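Local coordinates for protein tRNA(Phe) 7-((3-amino-3-carboxypropyl)-4-demethylwyosine(37)-N(4))-methyltransferase 1 (Pyrococcus horikoshii, PDB 2IT2) that probably methylates the N-4 position of a wyosine-type base at position 37 of tRNA(Phe), using S-adenosyl-L-methionine as methyl donor, at residues Val174-Ala177 and Asn178-Arg182; Met181-Phe184 and Lys185-Lys189; Glu9-Glu12 and Arg13-Glu17; Leu22-Ala25 and Leu26-Gly29. All coordinates share one frame; numbering follows the deposited sequence.

Interaction 1 (Val174-Ala177 and Asn178-Arg182); sequences VEIA and NDQMR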
loop_
_atom_site.group_PDB
_atom_site.type_symbol
_atom_site.label_atom_id
_atom_site.label_comp_id
_atom_site.label_asym_id
_atom_site.label_seq_id
_atom_site.Cartn_x
_atom_site.Cartn_y
_atom_site.Cartn_z
ATOM N N VAL B 174 -16.261 3.881 14.199
ATOM C CA VAL B 174 -16.203 5.305 13.874
ATOM C C VAL B 174 -15.138 6.022 14.702
ATOM O O VAL B 174 -14.457 6.916 14.197
ATOM C CB VAL B 174 -17.576 5.980 14.093
ATOM C CG1 VAL B 174 -17.442 7.504 14.112
ATOM C CG2 VAL B 174 -18.518 5.574 12.984
ATOM N N GLU B 175 -14.989 5.622 15.962
ATOM C CA GLU B 175 -13.990 6.209 16.851
ATOM C C GLU B 175 -12.588 5.992 16.285
ATOM O O GLU B 175 -11.806 6.935 16.169
ATOM C CB GLU B 175 -14.085 5.554 18.226
ATOM C CG GLU B 175 -13.217 6.139 19.310
ATOM C CD GLU B 175 -13.252 5.273 20.558
ATOM O OE1 GLU B 175 -14.334 4.730 20.878
ATOM O OE2 GLU B 175 -12.203 5.134 21.221
ATOM N N ILE B 176 -12.266 4.749 15.947
ATOM C CA ILE B 176 -10.951 4.434 15.395
ATOM C C ILE B 176 -10.770 5.137 14.056
ATOM O O ILE B 176 -9.709 5.688 13.774
ATOM C CB ILE B 176 -10.786 2.904 15.219
ATOM C CG1 ILE B 176 -10.847 2.229 16.593
ATOM C CG2 ILE B 176 -9.468 2.580 14.507
ATOM C CD1 ILE B 176 -9.675 2.564 17.500
ATOM N N ALA B 177 -11.810 5.123 13.229
ATOM C CA ALA B 177 -11.730 5.763 11.922
ATOM C C ALA B 177 -11.385 7.229 12.064
ATOM O O ALA B 177 -10.553 7.744 11.321
ATOM C CB ALA B 177 -13.044 5.621 11.180
ATOM N N ASN B 178 -12.034 7.903 13.010
ATOM C CA ASN B 178 -11.777 9.320 13.233
ATOM C C ASN B 178 -10.374 9.540 13.793
ATOM O O ASN B 178 -9.776 10.576 13.530
ATOM C CB ASN B 178 -12.831 9.939 14.166
ATOM C CG ASN B 178 -14.176 10.147 13.471
ATOM O OD1 ASN B 178 -14.245 10.277 12.246
ATOM N ND2 ASN B 178 -15.248 10.199 14.256
ATOM N N ASP B 179 -9.857 8.580 14.559
ATOM C CA ASP B 179 -8.499 8.692 15.095
ATOM C C ASP B 179 -7.513 8.610 13.945
ATOM O O ASP B 179 -6.543 9.357 13.899
ATOM C CB ASP B 179 -8.197 7.563 16.077
ATOM C CG ASP B 179 -8.961 7.697 17.360
ATOM O OD1 ASP B 179 -9.344 8.835 17.703
ATOM O OD2 ASP B 179 -9.169 6.668 18.031
ATOM N N GLN B 180 -7.764 7.701 13.010
ATOM C CA GLN B 180 -6.882 7.546 11.864
ATOM C C GLN B 180 -6.927 8.805 10.998
ATOM O O GLN B 180 -5.890 9.306 10.568
ATOM C CB GLN B 180 -7.272 6.300 11.055
ATOM C CG GLN B 180 -7.050 4.987 11.805
ATOM C CD GLN B 180 -7.509 3.769 11.021
ATOM O OE1 GLN B 180 -8.588 3.776 10.427
ATOM N NE2 GLN B 180 -6.703 2.714 11.028
HETATM N N MSE B 181 -8.120 9.337 10.763
HETATM C CA MSE B 181 -8.235 10.543 9.963
HETATM C C MSE B 181 -7.480 11.698 10.614
HETATM O O MSE B 181 -6.830 12.490 9.926
HETATM C CB MSE B 181 -9.705 10.919 9.791
HETATM C CG MSE B 181 -9.934 12.188 8.989
HETATM SE SE MSE B 181 -9.348 11.947 7.177
HETATM C CE MSE B 181 -10.007 10.132 7.017
ATOM N N ARG B 182 -7.549 11.780 11.940
ATOM C CA ARG B 182 -6.870 12.850 12.654
ATOM C C ARG B 182 -5.368 12.729 12.427
ATOM O O ARG B 182 -4.684 13.735 12.223
ATOM C CB ARG B 182 -7.180 12.785 14.148
ATOM C CG ARG B 182 -6.681 13.999 14.912
ATOM C CD ARG B 182 -6.726 13.771 16.415
ATOM N NE ARG B 182 -8.087 13.645 16.922
ATOM C CZ ARG B 182 -8.414 13.778 18.204
ATOM N NH1 ARG B 182 -7.476 14.046 19.104
ATOM N NH2 ARG B 182 -9.675 13.648 18.591
#
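Gln180 N donates to Ile176 O at 2.9 Å, one of four successive i to i+4 backbone bonds in the long C-terminal alpha helix 167-194 that packs on the antiparallel sheet of this TYW3-family protein. Asn178 N reaches Val174 O in the same way, and Asp179 N and the N of Met181 (a selenomethionine) continue the ladder on Glu175 O and Ala177 O. Val174 runs alongside Asn178, CG1 of Val174 3.5 Å from ND2 of Asn178. The Asn178 amide swings back over the preceding turn because CG is anti to its carbonyl carbon (chi1 -74°); its OD1 accepts from Val82 N, which ties the helix to the loop between strand 73-78 and helix 84-91. Ile176 and Gln180 cross obliquely, CG2 of the isoleucine 4.2 Å from CD of the amide, and Gln180 NE2 is held by Arg152 O. Ala177 is turned to the sheet, where its methyl group meets Phe101 and Val103 of strand 98-112, while Ile176 packs on Gln98 and Gln180 on Trp100, both of the second subunit. On the outer side two acidic side chains follow one another, and their like charges probably disfavour each other mildly: OD2 of Asp179 is 4.7 Å from OE2 of Glu175 and 3.2 Å from Glu175 O, an acceptor like itself.

Interaction 2 (Met181-Phe184 and Lys185-Lys189); sequences MRRF and KEKLK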
loop_
_atom_site.group_PDB
_atom_site.type_symbol
_atom_site.label_atom_id
_atom_site.label_comp_id
_atom_site.label_asym_id
_atom_site.label_seq_id
_atom_site.Cartn_x
_atom_site.Cartn_y
_atom_site.Cartn_z
HETATM N N MSE B 181 -8.120 9.337 10.763
HETATM C CA MSE B 181 -8.235 10.543 9.963
HETATM C C MSE B 181 -7.480 11.698 10.614
HETATM O O MSE B 181 -6.830 12.490 9.926
HETATM C CB MSE B 181 -9.705 10.919 9.791
HETATM C CG MSE B 181 -9.934 12.188 8.989
HETATM SE SE MSE B 181 -9.348 11.947 7.177
HETATM C CE MSE B 181 -10.007 10.132 7.017
ATOM N N ARG B 182 -7.549 11.780 11.940
ATOM C CA ARG B 182 -6.870 12.850 12.654
ATOM C C ARG B 182 -5.368 12.729 12.427
ATOM O O ARG B 182 -4.684 13.735 12.223
ATOM C CB ARG B 182 -7.180 12.785 14.148
ATOM C CG ARG B 182 -6.681 13.999 14.912
ATOM C CD ARG B 182 -6.726 13.771 16.415
ATOM N NE ARG B 182 -8.087 13.645 16.922
ATOM C CZ ARG B 182 -8.414 13.778 18.204
ATOM N NH1 ARG B 182 -7.476 14.046 19.104
ATOM N NH2 ARG B 182 -9.675 13.648 18.591
ATOM N N ARG B 183 -4.858 11.501 12.449
ATOM C CA ARG B 183 -3.431 11.254 12.225
ATOM C C ARG B 183 -3.024 11.650 10.805
ATOM O O ARG B 183 -1.961 12.230 10.603
ATOM C CB ARG B 183 -3.098 9.779 12.467
ATOM C CG ARG B 183 -3.186 9.361 13.919
ATOM C CD ARG B 183 -2.935 7.867 14.073
ATOM N NE ARG B 183 -1.618 7.473 13.575
ATOM C CZ ARG B 183 -1.175 6.220 13.543
ATOM N NH1 ARG B 183 -1.943 5.231 13.984
ATOM N NH2 ARG B 183 0.037 5.954 13.071
ATOM N N PHE B 184 -3.868 11.346 9.824
ATOM C CA PHE B 184 -3.562 11.712 8.444
ATOM C C PHE B 184 -3.424 13.226 8.327
ATOM O O PHE B 184 -2.482 13.733 7.711
ATOM C CB PHE B 184 -4.678 11.264 7.496
ATOM C CG PHE B 184 -4.852 9.775 7.401
ATOM C CD1 PHE B 184 -3.762 8.917 7.487
ATOM C CD2 PHE B 184 -6.115 9.229 7.175
ATOM C CE1 PHE B 184 -3.923 7.536 7.336
ATOM C CE2 PHE B 184 -6.281 7.853 7.024
ATOM C CZ PHE B 184 -5.189 7.010 7.108
ATOM N N LYS B 185 -4.369 13.951 8.919
ATOM C CA LYS B 185 -4.353 15.410 8.850
ATOM C C LYS B 185 -3.130 16.002 9.534
ATOM O O LYS B 185 -2.580 17.004 9.075
ATOM C CB LYS B 185 -5.613 15.997 9.484
ATOM C CG LYS B 185 -6.918 15.484 8.901
ATOM C CD LYS B 185 -6.974 15.645 7.395
ATOM C CE LYS B 185 -8.336 15.254 6.857
ATOM N NZ LYS B 185 -8.427 15.415 5.380
ATOM N N GLU B 186 -2.721 15.383 10.635
ATOM C CA GLU B 186 -1.552 15.836 11.385
ATOM C C GLU B 186 -0.294 15.639 10.554
ATOM O O GLU B 186 0.564 16.518 10.508
ATOM C CB GLU B 186 -1.402 15.044 12.681
ATOM C CG GLU B 186 -2.487 15.266 13.698
ATOM C CD GLU B 186 -2.566 14.113 14.674
ATOM O OE1 GLU B 186 -1.499 13.616 15.089
ATOM O OE2 GLU B 186 -3.689 13.703 15.035
ATOM N N LYS B 187 -0.183 14.477 9.914
ATOM C CA LYS B 187 0.972 14.163 9.080
ATOM C C LYS B 187 1.063 15.081 7.860
ATOM O O LYS B 187 2.159 15.455 7.436
ATOM C CB LYS B 187 0.918 12.695 8.639
ATOM C CG LYS B 187 1.137 11.724 9.787
ATOM C CD LYS B 187 1.117 10.283 9.322
ATOM C CE LYS B 187 1.454 9.360 10.484
ATOM N NZ LYS B 187 1.447 7.946 10.044
ATOM N N LEU B 188 -0.075 15.449 7.283
ATOM C CA LEU B 188 -0.040 16.334 6.126
ATOM C C LEU B 188 0.471 17.713 6.534
ATOM O O LEU B 188 1.256 18.330 5.813
ATOM C CB LEU B 188 -1.430 16.440 5.484
ATOM C CG LEU B 188 -1.924 15.186 4.742
ATOM C CD1 LEU B 188 -3.429 15.280 4.504
ATOM C CD2 LEU B 188 -1.168 15.033 3.425
ATOM N N LYS B 189 0.037 18.195 7.694
ATOM C CA LYS B 189 0.492 19.494 8.173
ATOM C C LYS B 189 1.984 19.431 8.500
ATOM O O LYS B 189 2.719 20.387 8.237
ATOM C CB LYS B 189 -0.302 19.926 9.406
ATOM C CG LYS B 189 -1.738 20.291 9.102
ATOM C CD LYS B 189 -2.428 20.825 10.335
ATOM C CE LYS B 189 -3.836 21.268 10.011
ATOM N NZ LYS B 189 -4.690 20.128 9.588
#
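Met181, modelled as selenomethionine, meets Lys185 one turn on in the C-terminal alpha helix 167-194, whose inner side packs on the antiparallel sheet. Its SE lies 3.5 Å from CE of Lys185, the two chains crossing at a slant. The bend of the selenomethionine at chi2 (65°) and chi3 curls its CE to the edge of the Phe184 ring, in the ring plane. Lys185 bends in turn at chi2 (-54°), and its NZ is gripped beyond the helix by a salt bridge to Asp34 OD2 and hydrogen bonds to His79 O and Ser55 O. Arg182 offers aliphatic carbon rather than charge to Glu186: OE2 of Glu186 touches CG of Arg182 at 3.0 Å, whereas NE of Arg182 is 4.8 Å from that oxygen. The guanidinium and carboxylate planes stand 58° apart. Arg183 runs alongside Lys187, which brings NH2 of Arg183 within 3.9 Å of NZ of Lys187. Both residues also make weak, long ion pairs with Glu151, whose carboxylate probably favours the two cations lying close together, and Lys187 NZ also donates to Gly129 O and Ser149 OG. Phe184 turns its ring inward onto Val103, Ser105 and Pro106 of strand 98-112, and Leu188 shares Pro106. Backbone bonds from Lys185 to Leu188 reach back four residues throughout, the last of them running from Leu188 N to Phe184 O at 3.0 Å. CG of Leu188 also lies 3.4 Å from Phe184 O.

Interaction 3 (Glu9-Glu12 and Arg13-Glu17); sequences ENFE and RAKKE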
loop_
_atom_site.group_PDB
_atom_site.type_symbol
_atom_site.label_atom_id
_atom_site.label_comp_id
_atom_site.label_asym_id
_atom_site.label_seq_id
_atom_site.Cartn_x
_atom_site.Cartn_y
_atom_site.Cartn_z
ATOM N N GLU B 9 14.955 16.194 -19.024
ATOM C CA GLU B 9 14.891 17.090 -20.168
ATOM C C GLU B 9 13.480 17.652 -20.359
ATOM O O GLU B 9 13.307 18.800 -20.765
ATOM C CB GLU B 9 15.324 16.336 -21.426
ATOM C CG GLU B 9 16.812 16.000 -21.445
ATOM C CD GLU B 9 17.136 14.697 -22.159
ATOM O OE1 GLU B 9 16.390 14.304 -23.079
ATOM O OE2 GLU B 9 18.160 14.068 -21.806
ATOM N N ASN B 10 12.479 16.826 -20.060
ATOM C CA ASN B 10 11.071 17.195 -20.204
ATOM C C ASN B 10 10.442 17.849 -18.972
ATOM O O ASN B 10 9.273 18.242 -19.008
ATOM C CB ASN B 10 10.248 15.950 -20.556
ATOM C CG ASN B 10 10.535 15.423 -21.948
ATOM O OD1 ASN B 10 10.674 16.191 -22.900
ATOM N ND2 ASN B 10 10.600 14.104 -22.079
ATOM N N PHE B 11 11.209 17.988 -17.894
ATOM C CA PHE B 11 10.680 18.549 -16.654
ATOM C C PHE B 11 9.976 19.906 -16.731
ATOM O O PHE B 11 8.884 20.075 -16.181
ATOM C CB PHE B 11 11.781 18.620 -15.588
ATOM C CG PHE B 11 11.285 19.081 -14.254
ATOM C CD1 PHE B 11 10.618 18.206 -13.401
ATOM C CD2 PHE B 11 11.433 20.408 -13.870
ATOM C CE1 PHE B 11 10.112 18.656 -12.190
ATOM C CE2 PHE B 11 10.929 20.864 -12.660
ATOM C CZ PHE B 11 10.266 19.984 -11.819
ATOM N N GLU B 12 10.594 20.882 -17.383
ATOM C CA GLU B 12 9.985 22.208 -17.474
ATOM C C GLU B 12 8.582 22.136 -18.063
ATOM O O GLU B 12 7.642 22.776 -17.574
ATOM C CB GLU B 12 10.842 23.119 -18.343
ATOM C CG GLU B 12 10.311 24.540 -18.453
ATOM C CD GLU B 12 11.137 25.408 -19.382
ATOM O OE1 GLU B 12 12.375 25.430 -19.225
ATOM O OE2 GLU B 12 10.544 26.076 -20.261
ATOM N N ARG B 13 8.465 21.350 -19.124
ATOM C CA ARG B 13 7.213 21.153 -19.835
ATOM C C ARG B 13 6.211 20.448 -18.941
ATOM O O ARG B 13 5.072 20.894 -18.797
ATOM C CB ARG B 13 7.460 20.307 -21.086
ATOM C CG ARG B 13 6.244 20.109 -21.967
ATOM C CD ARG B 13 6.198 21.174 -23.045
ATOM N NE ARG B 13 5.242 20.847 -24.098
ATOM C CZ ARG B 13 5.120 21.527 -25.233
ATOM N NH1 ARG B 13 5.894 22.582 -25.466
ATOM N NH2 ARG B 13 4.240 21.141 -26.146
ATOM N N ALA B 14 6.635 19.339 -18.349
ATOM C CA ALA B 14 5.761 18.579 -17.475
ATOM C C ALA B 14 5.245 19.451 -16.333
ATOM O O ALA B 14 4.057 19.408 -16.009
ATOM C CB ALA B 14 6.493 17.374 -16.924
ATOM N N LYS B 15 6.111 20.243 -15.708
ATOM C CA LYS B 15 5.636 21.084 -14.610
ATOM C C LYS B 15 4.607 22.120 -15.066
ATOM O O LYS B 15 3.612 22.367 -14.379
ATOM C CB LYS B 15 6.801 21.797 -13.908
ATOM C CG LYS B 15 6.347 22.716 -12.763
ATOM C CD LYS B 15 7.430 22.948 -11.725
ATOM C CE LYS B 15 6.893 23.763 -10.556
ATOM N NZ LYS B 15 7.845 23.819 -9.405
ATOM N N LYS B 16 4.845 22.735 -16.218
ATOM C CA LYS B 16 3.919 23.738 -16.732
ATOM C C LYS B 16 2.538 23.133 -16.948
ATOM O O LYS B 16 1.515 23.737 -16.611
ATOM C CB LYS B 16 4.443 24.320 -18.047
ATOM C CG LYS B 16 5.435 25.457 -17.874
ATOM C CD LYS B 16 5.777 26.088 -19.220
ATOM C CE LYS B 16 7.026 26.950 -19.151
ATOM N NZ LYS B 16 7.681 27.043 -20.487
ATOM N N GLU B 17 2.510 21.927 -17.499
ATOM C CA GLU B 17 1.243 21.247 -17.757
ATOM C C GLU B 17 0.535 20.893 -16.451
ATOM O O GLU B 17 -0.690 21.022 -16.342
ATOM C CB GLU B 17 1.478 19.980 -18.598
ATOM C CG GLU B 17 2.194 20.240 -19.928
ATOM C CD GLU B 17 2.341 18.992 -20.789
ATOM O OE1 GLU B 17 2.441 17.876 -20.233
ATOM O OE2 GLU B 17 2.381 19.130 -22.030
HETATM O O HOH W 1 10.918 20.653 -20.844
#
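Glu12 and Lys16 form the salt bridge of this contact, one turn apart on the exposed side of the helix. NZ of Lys16 donates to OE2 of Glu12 at 3.0 Å, meeting the oxygen on its anti side and 17° out of the carboxylate plane. The two side chains run alongside each other, both extended beyond CG, and the aliphatic part of the lysine follows the glutamate, its CE 4.1 Å from CG of Glu12. A second ion pair, Arg13 NE to Glu17 OE2 at 3.9 Å, is long.

Apolar contact is made by Phe11 and Lys15, whose side chains flank one another. CD of the lysine comes to 4.1 Å from CZ of the ring, and both first torsions, with CG anti to the backbone N (Phe11 chi1 -175°), send the chains off in one direction. Phe11 also meets the ring of Phe49, which Ala14 and Lys15 touch as well, while the ammonium of Lys15 is bound by Tyr48 O and Asn43 O.

Backbone bonds start the spiral: Ala14 N donates to Asn10 O at 2.9 Å, almost straight at 172°, followed by Lys15 N to Phe11 O at 2.8 Å and Lys16 N to Glu12 O. Before them, a water accepts from Arg13 N and donates to Glu9 O, bridging the short helix 6-9 to the first turn. Asn10 ND2 is bonded to Asn140 O. Such a first turn, with one amide met by water and an i to i+4 salt bridge along the outer side, is the amino-terminal start of amphipathic alpha helix 11-27, here laid against strand 48-63.

Interaction 4 (Leu22-Ala25 and Leu26-Gly29); sequences LEIA and LRKG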
loop_
_atom_site.group_PDB
_atom_site.type_symbol
_atom_site.label_atom_id
_atom_site.label_comp_id
_atom_site.label_asym_id
_atom_site.label_seq_id
_atom_site.Cartn_x
_atom_site.Cartn_y
_atom_site.Cartn_z
ATOM N N LEU B 22 -3.749 21.931 -12.179
ATOM C CA LEU B 22 -4.064 22.276 -10.805
ATOM C C LEU B 22 -4.865 23.587 -10.724
ATOM O O LEU B 22 -5.828 23.702 -9.957
ATOM C CB LEU B 22 -2.763 22.381 -10.005
ATOM C CG LEU B 22 -2.922 22.754 -8.534
ATOM C CD1 LEU B 22 -3.862 21.759 -7.851
ATOM C CD2 LEU B 22 -1.550 22.786 -7.854
ATOM N N GLU B 23 -4.466 24.570 -11.521
ATOM C CA GLU B 23 -5.124 25.865 -11.551
ATOM C C GLU B 23 -6.624 25.710 -11.831
ATOM O O GLU B 23 -7.467 26.318 -11.166
ATOM C CB GLU B 23 -4.476 26.728 -12.641
ATOM C CG GLU B 23 -5.146 28.069 -12.849
ATOM C CD GLU B 23 -4.659 28.811 -14.096
ATOM O OE1 GLU B 23 -3.485 29.233 -14.160
ATOM O OE2 GLU B 23 -5.465 28.983 -15.034
ATOM N N ILE B 24 -6.949 24.884 -12.817
ATOM C CA ILE B 24 -8.340 24.674 -13.182
ATOM C C ILE B 24 -9.079 23.888 -12.104
ATOM O O ILE B 24 -10.219 24.209 -11.741
ATOM C CB ILE B 24 -8.444 23.944 -14.555
ATOM C CG1 ILE B 24 -9.897 23.935 -15.011
ATOM C CG2 ILE B 24 -7.926 22.517 -14.465
ATOM C CD1 ILE B 24 -10.477 25.313 -15.140
ATOM N N ALA B 25 -8.423 22.867 -11.570
ATOM C CA ALA B 25 -9.011 22.036 -10.532
ATOM C C ALA B 25 -9.392 22.891 -9.318
ATOM O O ALA B 25 -10.459 22.718 -8.709
ATOM C CB ALA B 25 -8.014 20.924 -10.134
ATOM N N LEU B 26 -8.522 23.829 -8.979
ATOM C CA LEU B 26 -8.754 24.717 -7.855
ATOM C C LEU B 26 -9.944 25.639 -8.114
ATOM O O LEU B 26 -10.858 25.757 -7.286
ATOM C CB LEU B 26 -7.489 25.542 -7.601
ATOM C CG LEU B 26 -6.306 24.806 -6.971
ATOM C CD1 LEU B 26 -5.072 25.695 -6.948
ATOM C CD2 LEU B 26 -6.698 24.408 -5.563
ATOM N N ARG B 27 -9.950 26.278 -9.278
ATOM C CA ARG B 27 -11.031 27.188 -9.611
ATOM C C ARG B 27 -12.375 26.461 -9.732
ATOM O O ARG B 27 -13.433 27.059 -9.501
ATOM C CB ARG B 27 -10.699 27.958 -10.899
ATOM C CG ARG B 27 -11.208 27.352 -12.188
ATOM C CD ARG B 27 -10.982 28.312 -13.356
ATOM N NE ARG B 27 -11.653 27.875 -14.578
ATOM C CZ ARG B 27 -11.635 28.548 -15.724
ATOM N NH1 ARG B 27 -10.981 29.697 -15.813
ATOM N NH2 ARG B 27 -12.269 28.067 -16.785
ATOM N N LYS B 28 -12.340 25.172 -10.070
ATOM C CA LYS B 28 -13.565 24.384 -10.209
ATOM C C LYS B 28 -13.994 23.767 -8.881
ATOM O O LYS B 28 -15.050 23.132 -8.788
ATOM C CB LYS B 28 -13.387 23.276 -11.266
ATOM C CG LYS B 28 -13.314 23.786 -12.710
ATOM C CD LYS B 28 -13.528 22.672 -13.745
ATOM C CE LYS B 28 -12.444 21.603 -13.693
ATOM N NZ LYS B 28 -12.683 20.526 -14.700
ATOM N N GLY B 29 -13.173 23.963 -7.854
ATOM C CA GLY B 29 -13.476 23.422 -6.544
ATOM C C GLY B 29 -13.436 21.903 -6.478
ATOM O O GLY B 29 -14.243 21.309 -5.766
#
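Leu26 N donates to Leu22 O at 2.9 Å, and the same oxygen has CG of Leu26 at 3.2 Å. The two leucines cross at a slant, CG of Leu22 4.0 Å from CD1 of Leu26; Leu22 also touches Asn43 and Leu26 touches Ile36, both of helix 36-43. Arg27 N is satisfied by Glu23 O at 3.1 Å, while the charged ends of these residues stay apart, OE2 of Glu23 5.6 Å from NH1 of Arg27. Ile24 O accepts from Lys28 N, a more bent bond at 141°. Here helix 11-27 ends in a Schellman motif, with Gly29, at positive phi (67°), as the first residue to leave helical geometry. Gly29 N donates to Leu26 O at 3.0 Å, and Ala25 O is 3.1 Å from Gly29 N. Lys28 folds its chain back along Ile24, the bend at chi3 (-63°) setting CE 3.7 Å from CG1 of Ile24. Its ammonium is then paired with Glu30 OE2, a salt bridge just past the helix end. Ala25 packs its methyl group on Glu30 and Val31, the latter also met by Leu26.

Overall arrangement
Interactions 1 and 2 are successive, overlapping stretches of helix 167-194, sharing Met181 and Arg182, with centres 11 Å apart. Interactions 3 and 4 lie near the two ends of helix 11-27, about 19 Å apart between centres. Interaction 1 is buried against the sheet and second subunit, interaction 2 partly buried, whereas interactions 3 and 4 are surface contacts. Their chemistry follows: in 174-182 and 181-189 inward amides and lysines are met by partners from loops and strands, 9-17 combines such a lysine with an outward salt bridge, and 22-29 closes its helix with a Schellman motif at Gly29. Interactions 1 and 3 lie on opposite sides of the chain's centre, with nearest atoms about 27 Å apart.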